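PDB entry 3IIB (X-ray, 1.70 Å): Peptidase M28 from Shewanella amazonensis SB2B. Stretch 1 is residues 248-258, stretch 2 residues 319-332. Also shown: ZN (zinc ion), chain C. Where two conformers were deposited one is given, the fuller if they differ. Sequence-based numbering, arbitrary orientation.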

# COMPACT_ATOMS: atom_id res chain seq x y z
N ALA A 248 5.94 -41.88 23.22
CA ALA A 248 6.92 -40.93 22.72
C ALA A 248 7.33 -41.26 21.29
O ALA A 248 7.80 -40.40 20.57
CB ALA A 248 8.16 -40.88 23.63
N ASP A 249 7.16 -42.52 20.89
CA ASP A 249 7.47 -42.95 19.50
C ASP A 249 6.46 -42.44 18.46
O ASP A 249 6.70 -42.52 17.25
CB ASP A 249 7.58 -44.49 19.39
CG ASP A 249 6.32 -45.21 19.81
OD1 ASP A 249 5.67 -44.79 20.79
OD2 ASP A 249 5.98 -46.26 19.19
N GLU A 250 5.34 -41.94 18.93
CA GLU A 250 4.34 -41.37 18.06
C GLU A 250 4.47 -39.85 18.05
O GLU A 250 4.82 -39.25 19.06
CB GLU A 250 2.95 -41.74 18.54
CG GLU A 250 2.74 -43.23 18.59
CD GLU A 250 1.33 -43.63 18.98
OE1 GLU A 250 0.36 -42.98 18.53
OE2 GLU A 250 1.22 -44.62 19.73
N ILE A 251 4.21 -39.26 16.89
CA ILE A 251 4.48 -37.86 16.63
C ILE A 251 3.21 -37.10 16.25
O ILE A 251 2.47 -37.53 15.38
CB ILE A 251 5.46 -37.70 15.47
CG1 ILE A 251 6.82 -38.30 15.84
CG2 ILE A 251 5.61 -36.23 15.08
CD1 ILE A 251 7.45 -39.02 14.69
N VAL A 252 2.99 -35.98 16.93
CA VAL A 252 2.02 -34.98 16.50
C VAL A 252 2.86 -33.88 15.88
O VAL A 252 3.72 -33.27 16.56
CB VAL A 252 1.22 -34.44 17.67
CG1 VAL A 252 0.38 -33.21 17.24
CG2 VAL A 252 0.35 -35.58 18.27
N LEU A 253 2.67 -33.62 14.60
CA LEU A 253 3.46 -32.65 13.87
C LEU A 253 2.64 -31.37 13.69
O LEU A 253 1.54 -31.40 13.13
CB LEU A 253 3.83 -33.22 12.50
CG LEU A 253 4.86 -32.51 11.62
CD1 LEU A 253 5.29 -33.42 10.47
CD2 LEU A 253 4.34 -31.22 11.07
N ILE A 254 3.20 -30.25 14.12
CA ILE A 254 2.58 -28.96 13.86
C ILE A 254 3.65 -28.12 13.16
O ILE A 254 4.81 -28.03 13.60
CB ILE A 254 1.99 -28.29 15.15
CG1 ILE A 254 3.07 -28.12 16.23
CG2 ILE A 254 0.68 -29.08 15.67
CD1 ILE A 254 2.53 -27.35 17.49
N GLY A 255 3.26 -27.58 12.02
CA GLY A 255 4.23 -26.97 11.13
C GLY A 255 3.91 -25.58 10.65
O GLY A 255 2.79 -25.06 10.81
N ALA A 256 4.91 -25.00 10.00
CA ALA A 256 4.80 -23.73 9.28
C ALA A 256 5.95 -23.75 8.29
O ALA A 256 6.82 -24.65 8.38
CB ALA A 256 4.94 -22.51 10.26
N HIS A 257 6.03 -22.77 7.40
CA HIS A 257 7.29 -22.64 6.59
C HIS A 257 8.08 -21.43 7.03
O HIS A 257 7.51 -20.42 7.37
CB HIS A 257 7.04 -22.64 5.07
CG HIS A 257 6.21 -21.53 4.54
ND1 HIS A 257 6.76 -20.40 3.97
CD2 HIS A 257 4.86 -21.40 4.38
CE1 HIS A 257 5.79 -19.60 3.54
NE2 HIS A 257 4.63 -20.19 3.78
N LEU A 258 9.41 -21.57 7.03
CA LEU A 258 10.33 -20.54 7.51
C LEU A 258 10.71 -19.60 6.40
O LEU A 258 11.15 -18.45 6.66
CB LEU A 258 11.59 -21.21 8.08
CG LEU A 258 12.62 -20.30 8.76
CD1 LEU A 258 11.96 -19.43 9.86
CD2 LEU A 258 13.80 -21.14 9.28
N ALA A 319 10.07 -44.01 6.78
CA ALA A 319 9.95 -45.15 7.71
C ALA A 319 9.25 -44.75 9.01
O ALA A 319 8.84 -45.62 9.75
CB ALA A 319 11.32 -45.75 8.05
N GLU A 320 9.19 -43.44 9.30
CA GLU A 320 8.60 -42.90 10.51
C GLU A 320 7.14 -42.48 10.33
O GLU A 320 6.47 -42.15 11.31
CB GLU A 320 9.42 -41.70 10.96
CG GLU A 320 9.26 -41.34 12.41
CD GLU A 320 9.92 -40.01 12.79
OE1 GLU A 320 9.93 -39.08 11.94
OE2 GLU A 320 10.35 -39.84 13.96
N LEU A 321 6.66 -42.42 9.09
CA LEU A 321 5.31 -41.85 8.83
C LEU A 321 4.19 -42.64 9.48
O LEU A 321 3.14 -42.10 9.85
CB LEU A 321 5.04 -41.76 7.33
CG LEU A 321 5.91 -40.70 6.60
CD1 LEU A 321 5.50 -40.53 5.15
CD2 LEU A 321 5.93 -39.33 7.29
N GLU A 322 4.38 -43.95 9.58
CA GLU A 322 3.36 -44.76 10.20
C GLU A 322 3.14 -44.34 11.65
O GLU A 322 2.03 -44.48 12.16
CB GLU A 322 3.77 -46.24 10.16
CG GLU A 322 2.67 -47.18 10.46
CD GLU A 322 3.01 -48.58 9.95
OE1 GLU A 322 3.69 -49.32 10.70
OE2 GLU A 322 2.55 -48.93 8.84
N LYS A 323 4.19 -43.85 12.29
CA LYS A 323 4.10 -43.35 13.66
C LYS A 323 3.72 -41.86 13.79
O LYS A 323 3.67 -41.33 14.89
CB LYS A 323 5.42 -43.63 14.39
CG LYS A 323 5.60 -45.10 14.80
CD LYS A 323 4.67 -45.46 15.96
CE LYS A 323 4.89 -46.89 16.44
NZ LYS A 323 4.11 -47.21 17.67
N HIS A 324 3.47 -41.17 12.67
CA HIS A 324 2.93 -39.81 12.69
C HIS A 324 1.45 -39.91 12.98
O HIS A 324 0.69 -40.47 12.19
CB HIS A 324 3.16 -39.08 11.38
CG HIS A 324 4.53 -38.53 11.25
ND1 HIS A 324 5.65 -39.33 11.35
CD2 HIS A 324 4.98 -37.26 11.10
CE1 HIS A 324 6.73 -38.58 11.23
NE2 HIS A 324 6.35 -37.32 11.09
N TYR A 325 1.04 -39.47 14.14
CA TYR A 325 -0.35 -39.61 14.54
C TYR A 325 -1.24 -38.69 13.69
O TYR A 325 -2.26 -39.12 13.14
CB TYR A 325 -0.46 -39.30 16.03
CG TYR A 325 -1.86 -39.47 16.59
CD1 TYR A 325 -2.49 -40.72 16.61
CD2 TYR A 325 -2.53 -38.39 17.13
CE1 TYR A 325 -3.78 -40.85 17.15
CE2 TYR A 325 -3.83 -38.52 17.64
CZ TYR A 325 -4.41 -39.74 17.67
OH TYR A 325 -5.69 -39.83 18.17
N ILE A 326 -0.86 -37.42 13.61
CA ILE A 326 -1.58 -36.41 12.83
C ILE A 326 -0.63 -35.30 12.55
O ILE A 326 0.31 -35.06 13.33
CB ILE A 326 -2.83 -35.91 13.57
CG1 ILE A 326 -3.74 -35.11 12.62
CG2 ILE A 326 -2.43 -35.07 14.79
CD1 ILE A 326 -5.24 -35.11 13.05
N ALA A 327 -0.84 -34.62 11.44
CA ALA A 327 -0.06 -33.46 11.05
C ALA A 327 -0.95 -32.27 10.68
O ALA A 327 -2.01 -32.48 10.13
CB ALA A 327 0.83 -33.80 9.83
N ALA A 328 -0.50 -31.04 10.97
CA ALA A 328 -1.22 -29.80 10.63
C ALA A 328 -0.22 -28.68 10.43
O ALA A 328 0.88 -28.73 10.99
CB ALA A 328 -2.27 -29.39 11.69
N GLU A 329 -0.59 -27.71 9.61
CA GLU A 329 0.28 -26.58 9.31
C GLU A 329 -0.48 -25.26 9.32
O GLU A 329 -1.57 -25.17 8.74
CB GLU A 329 0.96 -26.74 7.97
CG GLU A 329 1.78 -25.52 7.60
CD GLU A 329 2.63 -25.69 6.34
OE1 GLU A 329 2.07 -26.14 5.32
OE2 GLU A 329 3.86 -25.36 6.39
N SER A 330 0.11 -24.25 9.95
CA SER A 330 -0.40 -22.87 9.93
C SER A 330 0.32 -22.13 8.79
O SER A 330 1.53 -21.85 8.87
CB SER A 330 -0.11 -22.18 11.23
OG SER A 330 -0.69 -20.86 11.31
N ASP A 331 -0.42 -21.80 7.74
CA ASP A 331 0.13 -21.02 6.60
C ASP A 331 -1.02 -20.30 5.88
O ASP A 331 -1.19 -20.43 4.68
CB ASP A 331 0.88 -21.89 5.62
CG ASP A 331 1.54 -21.08 4.54
OD1 ASP A 331 1.93 -19.94 4.84
OD2 ASP A 331 1.73 -21.57 3.42
N PHE A 332 -1.79 -19.55 6.64
CA PHE A 332 -2.79 -18.64 6.07
C PHE A 332 -2.86 -17.38 6.91
O PHE A 332 -3.93 -16.86 7.22
CB PHE A 332 -4.11 -19.38 5.92
CG PHE A 332 -5.07 -18.75 4.96
CD1 PHE A 332 -4.64 -17.95 3.91
CD2 PHE A 332 -6.44 -18.98 5.09
CE1 PHE A 332 -5.53 -17.41 3.05
CE2 PHE A 332 -7.34 -18.45 4.17
CZ PHE A 332 -6.89 -17.65 3.16
ZN ZN C . 2.76 -19.55 2.90
O HOH W 1 0.55 -19.10 2.12
O HOH W 2 3.28 -19.64 1.02

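The strands containing Leu-253 and Ala-327 run side by side in parallel, their axes 21° apart and 4.6 Å at closest approach. Backbone bonds alternate in direction: Ile-251 N donates to Lys-323 O (2.9 Å), Tyr-325 N to Ile-251 O (2.7 Å), Leu-253 N to Ile-326 O (3.0 Å, 173° at the hydrogen), Ala-328 N to Leu-253 O (3.0 Å), Gly-255 N to Ala-328 O (2.8 Å) and Ser-330 N to Gly-255 O (2.9 Å). At Tyr-325, whose phi/psi of -69/-50 is far from extended values, the register slips by one residue, from Ile-251 opposite His-324 to Leu-253 opposite Ala-327.

Side chains of Ile-251, Leu-253, His-324 and Ala-327 share one face of the sheet. His-324 (chi1 m, chi2 57°) is held by ND1 donating to Glu-320 O at 2.9 Å. This pose presents a ring face to Ile-251, whose CB lies 4.3 Å from the ring centroid and 3° off its normal, a CH-pi contact. Leu-253 CD1 meets the ring edge, 3.9 Å from His-324 CD2; its chi1 and chi2 are both t. Leu-253 CB also packs 4.1 Å from Ala-327 CB. On the other face, Val-252 (chi1 t) places CG1 4.2 Å from Ile-326 CG2.

At the exposed end, Lys-323 bends through two m rotamers, then extends through two t rotamers, bringing NZ 2.6 Å from Asp-249 OD2. Asp-249 adopts chi1 p, and the result is a hydrogen-bonded salt bridge.

At the other end, zinc joins the stretches. His-257 (chi1 p) supplies NE2 at 2.2 Å from ZN, while Asp-331 (chi1 t) chelates ZN through OD1 at 2.1 Å and OD2 at 2.3 Å. The 2.9 Å between His-257 NE2 and Asp-331 OD1 therefore reflects shared metal coordination, not a hydrogen bond.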